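Side-chain contacts in molybdopterin molybdotransferase (Pyrococcus horikoshii, PDB 1UZ5), which probably catalyses the insertion of molybdenum into molybdopterin, converting adenylyl-molybdopterin and molybdate into Mo-molybdopterin with release of AMP: residues E14-F19 with L319-G324; V183-T188 with D214-L219; V249-G254 with L313-L318; S266-L271 with G290-K295; K285-G290 with G299-P304. All blocks are in the same frame, centred on the assembly; numbering follows the deposited sequence.

Overall arrangement
Contacts 2 to 5 all belong to the probable molybdopterin-binding domain and reach one mixed sheet, whereas contact 1 brings the N-terminal helix 9-18 onto helix 304-322. Contacts 2 and 3, with centres about 8 Å apart, use adjacent parallel strands: Ala184 N lies 2.8 Å from Val249 O. Contact 3 meets contact 5 in the next strand pair, where Ile252 O is 2.6 Å from Leu300 N. Contacts 4 and 5 share Gly290 in strand 288-292. Contact 1 overlies the hairpin through Phe19, whose CE2 is 3.6 Å from Ile289 CG2. A sulfate, probably from the crystallisation liquor, binds at the Lys285 end of contact 5.

Contact 1 of 5, residues E14-F19 with L319-G324; sequences EVVQSF and LLRALG
Gln17 and Arg321 make the closer touch of this small interface, which buries 111 Å² in all, and they make it at the exposed rim. The aliphatic CG of Gln17 meets the guanidinium group, 3.5 Å from Arg321 NH2 and 3.6 Å from Arg321 NH1. Its approach is oblique to the guanidinium plane, and the amide plane of Gln17 is turned 37° from it, so the two flat groups do not stack in parallel. Arg321 runs extended from CG to NE and thereby spans the gap between two helices whose nearest CA atoms, those of Gln17 and Arg321, are 8.9 Å apart. Arg321 occupies two conformers, and for the second this touch is doubtful.

On the buried side the contact is looser: Val16 CG1 lies near the guanidinium plane, at the edge, 4.3 Å from Arg321 NH2. The tighter contact is therefore the solvent-side one. No hydrogen bond crosses between the segments, and packing is the only interaction seen across them. Beyond Arg321, the second helix ends in a Schellman motif with Gly324 as its C' residue. The N-terminal helix 9-18 is thus laid against helix 304-322, with Val16 also touching Leu318 and Ile289 of strand 288-292, while Val15 reaches strand 273-277.

Contact 2 of 5, residues V183-T188 with D214-L219; sequences VAVIST and DAINEL
Ile216 carries the whole helix side of this contact, pressing its CD1 onto Val183. The methyl is 3.3 Å from Val183 CG1 and 3.5 Å from Val183 CB, both closer than normal van der Waals contact, which points to tight and perhaps strained packing. A looser touch joins the other branch, Ile216 CG2, to Val183 CG2 at 3.9 Å. Two residues further along the strand, Val185 CG2 comes within 4.1 Å of the same Ile216 CD1. That terminal methyl reaches the strand because CG1 of Ile216 stands anti to its carbonyl carbon (chi1 -68°) and the chain then continues extended (chi2 176°). All three residues are buried.

From strand 182-188 the chain passes, via two short strands, through helix 208-219 to the parallel neighbour 222-229, a beta-alpha-beta crossover of the probable molybdopterin-binding domain. Val183 and Val185 are held in the sheet by backbone bonds to Ile224, and Val183 also bonds to Glu222.

On the helix, Asn217 OD1 accepts a bond from Gly223 N, tying the helix to the start of strand 222-229. Phe311 and Leu319 of helix 304-322 pack beside the contact, against Ile216 and Val183 respectively.

Contact 3 of 5, residues V249-G254 with L313-L318; sequences VVVISG and LLVVPL
No aromatic ring or other flat group takes part where Val249 and Val251 meet Val315 and Leu318; methyl branches make the contact. Rings lie around it instead: Phe298 of the adjoining strand 295-300 touches Val315 and Leu318, and Phe19 also packs on Leu318. The setting is the alpha/beta sandwich of the probable molybdopterin-binding domain, in which helix 304-322 packs across one side of a mixed sheet.

The spacing of the contacts shows how helix and strand match. Val249 and Val251, alternate residues of the strand, both direct their CB atoms toward the helix, where Val315 and Leu318 are three residues apart and point back. The closest CA pair, Val251 and Val315, stands 8.4 Å apart, a gap filled by branched side chains on both sides. All four residues are buried, and with no hydrogen bond between the segments the contact is apolar. The helix is irregular here: a wider pi-type turn spans residues 313-315, and a kink follows where Pro317 N has no bond to the preceding turn.

On the opposite side of the strand, Val250 and Ile252 pack on helix 233-246. Val249 CG2 and Leu318 CD2 touch at 4.1 Å as their side chains pass in opposite directions. Leu318 has CG anti to its backbone N (chi1 178°), which carries its branch toward the strand. The second methyl pair joins Val251 CG2 to Val315 CG1 at 4.2 Å.

Contact 4 of 5, residues S266-L271 with G290-K295; sequences SVIEEL and GVIKGK
A water molecule bridges Leu271 O and Lys293 N, donating to the Leu271 carbonyl oxygen at 3.1 Å and accepting from Lys293 N at 3.0 Å. This polar bridge links the last residue of the helix to the turn, while no direct hydrogen bond joins the segments.

Next to this bridge the contact is apolar. Ile292 points its CB toward the helix, and both its branches meet Leu271. CD1 comes closer to the leucine root, 3.7 Å from Leu271 CB, and stands 4.1 Å from Leu271 CD1. Ile292 CG2 is 4.1 Å from Leu271 CB and packs 3.7 Å from Leu271 O. Ile292 has CG1 anti to its carbonyl carbon (chi1 -61°), extended onward to the CD1 methyl. One turn back on the helix, Ile268 CG2 approaches Ile292 CD1 at 4.3 Å and also touches Gly290 CA.

From helix 233-246, Ile240 touches Leu271 and Val244 touches Ile292. Helix 263-271 packs on the strand with the axes of residues 266-271 and 290-292 8.0 Å apart and inclined at 47°. Beyond Ile292 the chain reverses, closed by bonds in both directions between Ile292 and Lys295: a beta hairpin with a two-residue type I' loop, Lys293-Gly294.

Contact 5 of 5, residues K285-G290 with G299-P304; sequences KPTIIG and GLPGYP. With SO4 (sulfate ion), chain E.
Ile288 and Gly299 form an antiparallel hydrogen-bonded pair in the beta hairpin of strands 288-292 and 295-300, part of the mixed sheet of the probable molybdopterin-binding domain. Two backbone bonds close the pair: Ile288 N gives to Gly299 O at 3.0 Å, and Gly299 N returns to Ile288 O at 2.9 Å. Both are nearly straight, with 168° at the hydrogen.

A weaker polar approach uses the first of these acceptors again: Thr287 CA makes a CA-H...O contact to Gly299 O at 3.4 Å.

Packing involves the threonine methyl. Thr287 CG2 rests 3.4 Å from Gly299 O, and lies 3.9 Å from Leu300 CD2, the two side chains running alongside each other in the same direction. Leu314 of helix 304-322 packs on Thr287, while Ile288 faces helix 263-271.

The threonine hydroxyl has a separate role. Thr287 OG1 sits beside the backbone N and anti to the carbonyl carbon, hydrogen-bonded to Gly284 O, with Pro301 CD alongside at 3.8 Å.

Another hydrogen bond reaches a sulfate at the Lys285 end, probably derived from the crystallisation liquor, for which Arg346 NH2 is a second hydrogen-bond partner. Lys285 as a whole is poorly ordered; its backbone N-H donates to the ion, Lys285 N lying 3.0 Å from sulfate O4.

Contact 1 of 5, residues E14-F19 with L319-G324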
# COMPACT_ATOMS: atom_id res chain seq x y z
N GLU A 14 -20.45 11.40 4.63
CA GLU A 14 -20.06 12.34 5.67
C GLU A 14 -20.11 11.65 7.03
O GLU A 14 -19.27 11.89 7.89
CB GLU A 14 -20.99 13.55 5.67
CG GLU A 14 -20.81 14.46 4.46
CD GLU A 14 -21.85 15.56 4.38
OE1 GLU A 14 -22.07 16.24 5.41
OE2 GLU A 14 -22.45 15.74 3.30
N VAL A 15 -21.11 10.79 7.22
CA VAL A 15 -21.26 10.06 8.47
C VAL A 15 -20.07 9.15 8.73
O VAL A 15 -19.53 9.11 9.84
CB VAL A 15 -22.55 9.21 8.47
CG1 VAL A 15 -22.63 8.38 9.74
CG2 VAL A 15 -23.77 10.12 8.35
N VAL A 16 -19.66 8.39 7.72
CA VAL A 16 -18.53 7.49 7.88
C VAL A 16 -17.27 8.31 8.17
O VAL A 16 -16.46 7.93 9.01
CB VAL A 16 -18.30 6.64 6.61
CG1 VAL A 16 -17.06 5.76 6.80
CG2 VAL A 16 -19.53 5.78 6.34
N GLN A 17 -17.13 9.43 7.47
CA GLN A 17 -15.98 10.30 7.68
C GLN A 17 -15.94 10.74 9.13
O GLN A 17 -14.86 10.96 9.69
CB GLN A 17 -16.08 11.53 6.77
CG GLN A 17 -16.09 11.21 5.29
CD GLN A 17 -16.18 12.45 4.43
OE1 GLN A 17 -15.34 13.33 4.50
NE2 GLN A 17 -17.22 12.52 3.60
N SER A 18 -17.11 10.87 9.75
CA SER A 18 -17.18 11.29 11.15
C SER A 18 -16.62 10.20 12.06
O SER A 18 -16.27 10.47 13.21
CB SER A 18 -18.62 11.60 11.55
OG SER A 18 -19.30 10.44 11.98
N PHE A 19 -16.57 8.97 11.55
CA PHE A 19 -16.03 7.87 12.35
C PHE A 19 -14.52 7.94 12.30
O PHE A 19 -13.94 8.46 11.35
CB PHE A 19 -16.47 6.50 11.80
CG PHE A 19 -17.96 6.29 11.80
CD1 PHE A 19 -18.76 6.84 12.79
CD2 PHE A 19 -18.55 5.49 10.82
CE1 PHE A 19 -20.14 6.62 12.81
CE2 PHE A 19 -19.92 5.26 10.83
CZ PHE A 19 -20.72 5.82 11.82
N LEU A 319 -11.51 2.18 6.38
CA LEU A 319 -10.34 1.35 6.62
C LEU A 319 -9.06 2.00 6.10
O LEU A 319 -8.02 1.97 6.76
CB LEU A 319 -10.54 -0.02 5.98
CG LEU A 319 -11.81 -0.73 6.47
CD1 LEU A 319 -11.93 -2.12 5.85
CD2 LEU A 319 -11.78 -0.82 7.99
N LEU A 320 -9.13 2.60 4.91
CA LEU A 320 -7.97 3.25 4.33
C LEU A 320 -7.50 4.41 5.21
O LEU A 320 -6.30 4.58 5.43
CB LEU A 320 -8.29 3.75 2.92
CG LEU A 320 -8.54 2.66 1.88
CD1 LEU A 320 -8.77 3.28 0.51
CD2 LEU A 320 -7.34 1.72 1.83
N ARG A 321 -8.44 5.20 5.72
CA ARG A 321 -8.10 6.33 6.57
C ARG A 321 -7.44 5.86 7.85
O ARG A 321 -6.54 6.51 8.37
CB ARG A 321 -9.35 7.14 6.90
CG ARG A 321 -9.89 7.91 5.71
CD ARG A 321 -11.31 8.35 5.96
NE ARG A 321 -11.87 8.95 4.75
CZ ARG A 321 -13.16 8.96 4.44
NH1 ARG A 321 -13.56 9.53 3.31
NH2 ARG A 321 -14.05 8.38 5.23
N ALA A 322 -7.87 4.71 8.35
CA ALA A 322 -7.28 4.15 9.56
C ALA A 322 -5.83 3.73 9.30
O ALA A 322 -5.04 3.62 10.23
CB ALA A 322 -8.08 2.96 10.02
N LEU A 323 -5.51 3.50 8.04
CA LEU A 323 -4.16 3.08 7.66
C LEU A 323 -3.37 4.22 7.03
O LEU A 323 -2.36 3.98 6.36
CB LEU A 323 -4.24 1.90 6.69
CG LEU A 323 -4.84 0.62 7.26
CD1 LEU A 323 -5.12 -0.36 6.13
CD2 LEU A 323 -3.91 0.01 8.29
N GLY A 324 -3.83 5.45 7.23
CA GLY A 324 -3.16 6.61 6.67
C GLY A 324 -3.18 6.62 5.16
O GLY A 324 -2.39 7.31 4.52

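Contact 2 of 5, residues V183-T188 with D214-L219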
# COMPACT_ATOMS: atom_id res chain seq x y z
N VAL A 183 -11.86 -6.18 11.73
CA VAL A 183 -13.23 -6.07 11.24
C VAL A 183 -13.95 -7.40 11.45
O VAL A 183 -13.59 -8.41 10.85
CB VAL A 183 -13.26 -5.72 9.75
CG1 VAL A 183 -14.71 -5.59 9.28
CG2 VAL A 183 -12.50 -4.42 9.50
N ALA A 184 -14.95 -7.40 12.33
CA ALA A 184 -15.73 -8.60 12.60
C ALA A 184 -16.80 -8.70 11.52
O ALA A 184 -17.58 -7.76 11.31
CB ALA A 184 -16.38 -8.50 13.98
N VAL A 185 -16.83 -9.83 10.82
CA VAL A 185 -17.77 -10.04 9.73
C VAL A 185 -18.83 -11.09 10.03
O VAL A 185 -18.52 -12.17 10.54
CB VAL A 185 -17.03 -10.46 8.44
CG1 VAL A 185 -18.04 -10.72 7.32
CG2 VAL A 185 -16.04 -9.37 8.04
N ILE A 186 -20.08 -10.75 9.71
CA ILE A 186 -21.21 -11.64 9.94
C ILE A 186 -22.05 -11.83 8.66
O ILE A 186 -22.27 -10.88 7.92
CB ILE A 186 -22.15 -11.07 11.04
CG1 ILE A 186 -21.43 -11.07 12.39
CG2 ILE A 186 -23.45 -11.88 11.10
CD1 ILE A 186 -22.14 -10.24 13.46
N SER A 187 -22.49 -13.06 8.42
CA SER A 187 -23.36 -13.36 7.27
C SER A 187 -24.74 -13.72 7.84
O SER A 187 -24.84 -14.55 8.74
CB SER A 187 -22.81 -14.53 6.45
OG SER A 187 -21.66 -14.15 5.72
N THR A 188 -25.79 -13.09 7.33
CA THR A 188 -27.14 -13.37 7.83
C THR A 188 -28.08 -13.94 6.77
O THR A 188 -28.11 -13.47 5.64
CB THR A 188 -27.80 -12.10 8.42
OG1 THR A 188 -27.99 -11.13 7.38
CG2 THR A 188 -26.93 -11.50 9.51
N ASP A 214 -11.44 -11.61 3.40
CA ASP A 214 -10.22 -11.60 2.61
C ASP A 214 -9.95 -10.29 1.90
O ASP A 214 -8.79 -9.94 1.70
CB ASP A 214 -10.20 -12.78 1.64
CG ASP A 214 -9.94 -14.10 2.34
OD1 ASP A 214 -9.47 -14.07 3.50
OD2 ASP A 214 -10.18 -15.17 1.75
N ALA A 215 -11.00 -9.56 1.52
CA ALA A 215 -10.78 -8.28 0.87
C ALA A 215 -10.17 -7.36 1.94
O ALA A 215 -9.25 -6.59 1.68
CB ALA A 215 -12.09 -7.70 0.36
N ILE A 216 -10.69 -7.48 3.16
CA ILE A 216 -10.22 -6.69 4.28
C ILE A 216 -8.76 -7.05 4.57
O ILE A 216 -7.93 -6.17 4.80
CB ILE A 216 -11.09 -6.97 5.53
CG1 ILE A 216 -12.49 -6.40 5.29
CG2 ILE A 216 -10.44 -6.35 6.77
CD1 ILE A 216 -13.47 -6.68 6.41
N ASN A 217 -8.45 -8.34 4.55
CA ASN A 217 -7.07 -8.78 4.78
C ASN A 217 -6.17 -8.18 3.71
O ASN A 217 -5.07 -7.72 4.00
CB ASN A 217 -6.96 -10.31 4.73
CG ASN A 217 -7.53 -10.98 5.95
OD1 ASN A 217 -7.63 -10.38 7.02
ND2 ASN A 217 -7.90 -12.25 5.81
N GLU A 218 -6.64 -8.19 2.47
CA GLU A 218 -5.87 -7.66 1.36
C GLU A 218 -5.57 -6.17 1.45
O GLU A 218 -4.48 -5.74 1.10
CB GLU A 218 -6.56 -7.95 0.03
CG GLU A 218 -6.39 -9.39 -0.47
CD GLU A 218 -6.88 -9.58 -1.89
OE1 GLU A 218 -6.84 -8.61 -2.67
OE2 GLU A 218 -7.29 -10.71 -2.24
N LEU A 219 -6.53 -5.38 1.92
CA LEU A 219 -6.29 -3.94 2.00
C LEU A 219 -5.47 -3.53 3.22
O LEU A 219 -5.06 -2.38 3.34
CB LEU A 219 -7.62 -3.17 1.96
CG LEU A 219 -8.64 -3.29 3.09
CD1 LEU A 219 -8.19 -2.48 4.30
CD2 LEU A 219 -9.98 -2.76 2.59

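Contact 3 of 5, residues V249-G254 with L313-L318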
# COMPACT_ATOMS: atom_id res chain seq x y z
N VAL A 249 -14.53 -2.66 14.04
CA VAL A 249 -15.62 -2.40 13.11
C VAL A 249 -16.37 -3.71 12.87
O VAL A 249 -15.77 -4.77 12.86
CB VAL A 249 -15.07 -1.89 11.76
CG1 VAL A 249 -16.20 -1.79 10.73
CG2 VAL A 249 -14.42 -0.53 11.95
N VAL A 250 -17.68 -3.62 12.69
CA VAL A 250 -18.50 -4.80 12.42
C VAL A 250 -19.16 -4.62 11.07
O VAL A 250 -19.70 -3.55 10.77
CB VAL A 250 -19.58 -5.00 13.51
CG1 VAL A 250 -20.46 -6.21 13.16
CG2 VAL A 250 -18.92 -5.22 14.86
N VAL A 251 -19.10 -5.65 10.23
CA VAL A 251 -19.73 -5.58 8.92
C VAL A 251 -20.64 -6.78 8.78
O VAL A 251 -20.23 -7.93 9.00
CB VAL A 251 -18.69 -5.58 7.77
CG1 VAL A 251 -19.41 -5.55 6.43
CG2 VAL A 251 -17.79 -4.36 7.88
N ILE A 252 -21.89 -6.51 8.42
CA ILE A 252 -22.90 -7.55 8.27
C ILE A 252 -23.46 -7.51 6.85
O ILE A 252 -23.74 -6.44 6.32
CB ILE A 252 -24.06 -7.31 9.27
CG1 ILE A 252 -23.50 -7.16 10.68
CG2 ILE A 252 -25.05 -8.47 9.21
CD1 ILE A 252 -24.47 -6.57 11.68
N SER A 253 -23.61 -8.68 6.24
CA SER A 253 -24.19 -8.76 4.90
C SER A 253 -25.34 -9.77 4.97
O SER A 253 -25.25 -10.79 5.66
CB SER A 253 -23.16 -9.21 3.86
OG SER A 253 -22.86 -10.59 4.01
N GLY A 254 -26.41 -9.49 4.24
CA GLY A 254 -27.54 -10.40 4.25
C GLY A 254 -28.81 -9.76 3.73
O GLY A 254 -29.87 -10.40 3.70
N LEU A 313 -17.73 1.50 -1.36
CA LEU A 313 -18.18 2.87 -1.18
C LEU A 313 -18.21 3.36 0.26
O LEU A 313 -17.87 4.51 0.53
CB LEU A 313 -19.58 3.04 -1.78
CG LEU A 313 -19.68 3.07 -3.30
CD1 LEU A 313 -21.14 2.97 -3.73
CD2 LEU A 313 -19.05 4.36 -3.82
N LEU A 314 -18.59 2.49 1.18
CA LEU A 314 -18.72 2.88 2.59
C LEU A 314 -17.67 2.40 3.57
O LEU A 314 -17.21 3.18 4.42
CB LEU A 314 -20.09 2.43 3.11
CG LEU A 314 -21.33 2.79 2.29
CD1 LEU A 314 -22.57 2.21 2.95
CD2 LEU A 314 -21.45 4.30 2.17
N VAL A 315 -17.28 1.14 3.49
CA VAL A 315 -16.32 0.61 4.44
C VAL A 315 -14.86 0.86 4.09
O VAL A 315 -14.06 1.22 4.95
CB VAL A 315 -16.53 -0.91 4.64
CG1 VAL A 315 -15.65 -1.41 5.78
CG2 VAL A 315 -18.01 -1.19 4.95
N VAL A 316 -14.51 0.68 2.82
CA VAL A 316 -13.14 0.87 2.38
C VAL A 316 -12.55 2.23 2.78
O VAL A 316 -11.47 2.29 3.36
CB VAL A 316 -13.02 0.65 0.85
CG1 VAL A 316 -11.62 1.01 0.37
CG2 VAL A 316 -13.30 -0.82 0.54
N PRO A 317 -13.26 3.34 2.49
CA PRO A 317 -12.72 4.65 2.86
C PRO A 317 -12.35 4.73 4.35
O PRO A 317 -11.34 5.32 4.73
CB PRO A 317 -13.84 5.61 2.48
CG PRO A 317 -14.42 4.94 1.26
CD PRO A 317 -14.51 3.50 1.72
N LEU A 318 -13.19 4.12 5.19
CA LEU A 318 -12.95 4.11 6.63
C LEU A 318 -11.67 3.36 6.96
O LEU A 318 -10.83 3.84 7.73
CB LEU A 318 -14.13 3.44 7.36
CG LEU A 318 -14.02 3.30 8.88
CD1 LEU A 318 -13.91 4.68 9.52
CD2 LEU A 318 -15.23 2.56 9.42

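Contact 4 of 5, residues S266-L271 with G290-K295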
# COMPACT_ATOMS: atom_id res chain seq x y z
N SER A 266 -33.18 -2.93 13.64
CA SER A 266 -33.80 -2.91 14.97
C SER A 266 -32.84 -3.44 16.03
O SER A 266 -32.84 -2.97 17.17
CB SER A 266 -35.09 -3.73 14.97
OG SER A 266 -34.82 -5.11 14.87
N VAL A 267 -32.03 -4.42 15.66
CA VAL A 267 -31.07 -4.99 16.60
C VAL A 267 -29.99 -3.96 16.90
O VAL A 267 -29.59 -3.78 18.05
CB VAL A 267 -30.43 -6.27 16.05
CG1 VAL A 267 -29.32 -6.74 16.98
CG2 VAL A 267 -31.48 -7.35 15.90
N ILE A 268 -29.52 -3.28 15.86
CA ILE A 268 -28.49 -2.26 16.01
C ILE A 268 -29.06 -1.09 16.82
O ILE A 268 -28.38 -0.51 17.66
CB ILE A 268 -28.01 -1.75 14.64
CG1 ILE A 268 -27.31 -2.89 13.88
CG2 ILE A 268 -27.07 -0.56 14.81
CD1 ILE A 268 -26.94 -2.54 12.45
N GLU A 269 -30.32 -0.76 16.55
CA GLU A 269 -30.99 0.34 17.23
C GLU A 269 -31.07 0.11 18.73
O GLU A 269 -30.95 1.05 19.52
CB GLU A 269 -32.41 0.51 16.66
CG GLU A 269 -33.14 1.72 17.22
CD GLU A 269 -32.49 3.02 16.83
OE1 GLU A 269 -32.50 3.36 15.63
OE2 GLU A 269 -31.95 3.71 17.72
N GLU A 270 -31.27 -1.14 19.14
CA GLU A 270 -31.37 -1.45 20.56
C GLU A 270 -30.03 -1.68 21.25
O GLU A 270 -29.94 -1.63 22.48
CB GLU A 270 -32.28 -2.66 20.78
CG GLU A 270 -31.79 -3.95 20.14
CD GLU A 270 -32.78 -5.08 20.33
OE1 GLU A 270 -33.93 -4.97 19.84
OE2 GLU A 270 -32.42 -6.09 20.98
N LEU A 271 -28.98 -1.95 20.47
CA LEU A 271 -27.66 -2.17 21.04
C LEU A 271 -26.87 -0.87 21.00
O LEU A 271 -25.91 -0.68 21.75
CB LEU A 271 -26.90 -3.25 20.26
CG LEU A 271 -27.31 -4.70 20.49
CD1 LEU A 271 -26.48 -5.61 19.59
CD2 LEU A 271 -27.10 -5.07 21.95
N GLY A 290 -24.43 2.24 11.64
CA GLY A 290 -24.66 2.61 13.02
C GLY A 290 -23.41 2.55 13.87
O GLY A 290 -22.29 2.40 13.36
N VAL A 291 -23.60 2.68 15.17
CA VAL A 291 -22.50 2.65 16.12
C VAL A 291 -22.93 1.94 17.39
O VAL A 291 -23.98 2.26 17.96
CB VAL A 291 -22.03 4.08 16.49
CG1 VAL A 291 -20.87 4.02 17.48
CG2 VAL A 291 -21.61 4.83 15.23
N ILE A 292 -22.14 0.97 17.82
CA ILE A 292 -22.41 0.21 19.03
C ILE A 292 -21.12 0.25 19.85
O ILE A 292 -20.06 -0.16 19.38
CB ILE A 292 -22.76 -1.26 18.72
CG1 ILE A 292 -24.03 -1.32 17.87
CG2 ILE A 292 -22.95 -2.02 20.03
CD1 ILE A 292 -24.44 -2.74 17.48
N LYS A 293 -21.23 0.75 21.08
CA LYS A 293 -20.08 0.86 21.96
C LYS A 293 -18.91 1.53 21.24
O LYS A 293 -17.80 1.02 21.24
CB LYS A 293 -19.66 -0.52 22.48
CG LYS A 293 -20.70 -1.16 23.37
CD LYS A 293 -20.19 -2.46 23.99
CE LYS A 293 -21.20 -3.03 24.97
NZ LYS A 293 -20.70 -4.27 25.62
N GLY A 294 -19.21 2.66 20.61
CA GLY A 294 -18.19 3.42 19.89
C GLY A 294 -17.63 2.80 18.62
O GLY A 294 -16.78 3.39 17.97
N LYS A 295 -18.11 1.61 18.26
CA LYS A 295 -17.60 0.95 17.06
C LYS A 295 -18.56 1.01 15.87
O LYS A 295 -19.74 0.70 16.01
CB LYS A 295 -17.26 -0.50 17.40
CG LYS A 295 -16.29 -0.60 18.56
CD LYS A 295 -15.96 -2.02 18.92
CE LYS A 295 -14.93 -2.05 20.04
NZ LYS A 295 -14.60 -3.44 20.42
O HOH W 1 -23.92 1.71 21.96

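Contact 5 of 5, residues K285-G290 with G299-P304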
# COMPACT_ATOMS: atom_id res chain seq x y z
N LYS A 285 -30.00 0.33 -1.23
CA LYS A 285 -31.09 1.15 -0.72
C LYS A 285 -31.29 0.93 0.78
O LYS A 285 -31.37 1.89 1.55
CB LYS A 285 -32.38 0.83 -1.47
CG LYS A 285 -33.62 1.54 -0.94
CD LYS A 285 -34.86 1.07 -1.69
CE LYS A 285 -36.12 1.73 -1.14
NZ LYS A 285 -37.35 1.26 -1.84
N PRO A 286 -31.37 -0.34 1.22
CA PRO A 286 -31.57 -0.65 2.64
C PRO A 286 -30.31 -0.64 3.53
O PRO A 286 -30.39 -0.95 4.72
CB PRO A 286 -32.21 -2.03 2.59
CG PRO A 286 -31.46 -2.66 1.47
CD PRO A 286 -31.43 -1.57 0.42
N THR A 287 -29.17 -0.28 2.95
CA THR A 287 -27.91 -0.26 3.71
C THR A 287 -28.02 0.49 5.04
O THR A 287 -28.59 1.57 5.11
CB THR A 287 -26.77 0.35 2.87
OG1 THR A 287 -26.62 -0.41 1.66
CG2 THR A 287 -25.46 0.31 3.65
N ILE A 288 -27.45 -0.11 6.08
CA ILE A 288 -27.48 0.46 7.42
C ILE A 288 -26.08 0.85 7.91
O ILE A 288 -25.09 0.18 7.60
CB ILE A 288 -28.05 -0.55 8.43
CG1 ILE A 288 -29.46 -0.97 8.00
CG2 ILE A 288 -28.08 0.06 9.82
CD1 ILE A 288 -30.01 -2.13 8.81
N ILE A 289 -26.00 1.94 8.67
CA ILE A 289 -24.74 2.40 9.24
C ILE A 289 -25.05 2.87 10.66
O ILE A 289 -25.85 3.79 10.85
CB ILE A 289 -24.13 3.58 8.47
CG1 ILE A 289 -23.91 3.20 7.00
CG2 ILE A 289 -22.79 3.97 9.09
CD1 ILE A 289 -23.38 4.33 6.16
N GLY A 290 -24.43 2.24 11.64
CA GLY A 290 -24.66 2.61 13.02
C GLY A 290 -23.41 2.55 13.87
O GLY A 290 -22.29 2.40 13.36
N GLY A 299 -24.40 -2.59 7.74
CA GLY A 299 -25.33 -3.64 7.33
C GLY A 299 -25.40 -3.51 5.83
O GLY A 299 -25.99 -2.57 5.32
N LEU A 300 -24.77 -4.44 5.11
CA LEU A 300 -24.74 -4.37 3.65
C LEU A 300 -25.66 -5.40 2.98
O LEU A 300 -26.07 -6.37 3.61
CB LEU A 300 -23.31 -4.59 3.15
CG LEU A 300 -22.21 -3.75 3.80
CD1 LEU A 300 -20.87 -4.13 3.19
CD2 LEU A 300 -22.48 -2.27 3.61
N PRO A 301 -25.97 -5.19 1.69
CA PRO A 301 -26.83 -6.09 0.90
C PRO A 301 -26.25 -7.50 0.82
O PRO A 301 -25.03 -7.69 0.91
CB PRO A 301 -26.86 -5.43 -0.47
CG PRO A 301 -26.66 -3.98 -0.16
CD PRO A 301 -25.58 -4.02 0.89
N GLY A 302 -27.13 -8.48 0.65
CA GLY A 302 -26.69 -9.86 0.54
C GLY A 302 -26.27 -10.26 -0.86
O GLY A 302 -25.51 -11.22 -1.03
N TYR A 303 -26.76 -9.56 -1.87
CA TYR A 303 -26.39 -9.86 -3.25
C TYR A 303 -24.90 -9.55 -3.39
O TYR A 303 -24.48 -8.42 -3.21
CB TYR A 303 -27.19 -9.00 -4.23
CG TYR A 303 -27.07 -9.45 -5.66
CD1 TYR A 303 -27.53 -10.71 -6.06
CD2 TYR A 303 -26.47 -8.64 -6.63
CE1 TYR A 303 -27.40 -11.15 -7.37
CE2 TYR A 303 -26.34 -9.08 -7.95
CZ TYR A 303 -26.81 -10.33 -8.31
OH TYR A 303 -26.66 -10.79 -9.60
N PRO A 304 -24.08 -10.57 -3.73
CA PRO A 304 -22.62 -10.45 -3.90
C PRO A 304 -22.04 -9.16 -4.49
O PRO A 304 -21.25 -8.49 -3.82
CB PRO A 304 -22.28 -11.69 -4.73
CG PRO A 304 -23.22 -12.70 -4.15
CD PRO A 304 -24.53 -11.92 -4.10
S SO4 E . -31.72 -1.86 -3.96
O1 SO4 E . -33.12 -1.38 -4.65
O2 SO4 E . -32.09 -2.28 -2.63
O3 SO4 E . -31.18 -2.81 -4.66
O4 SO4 E . -30.98 -0.63 -3.88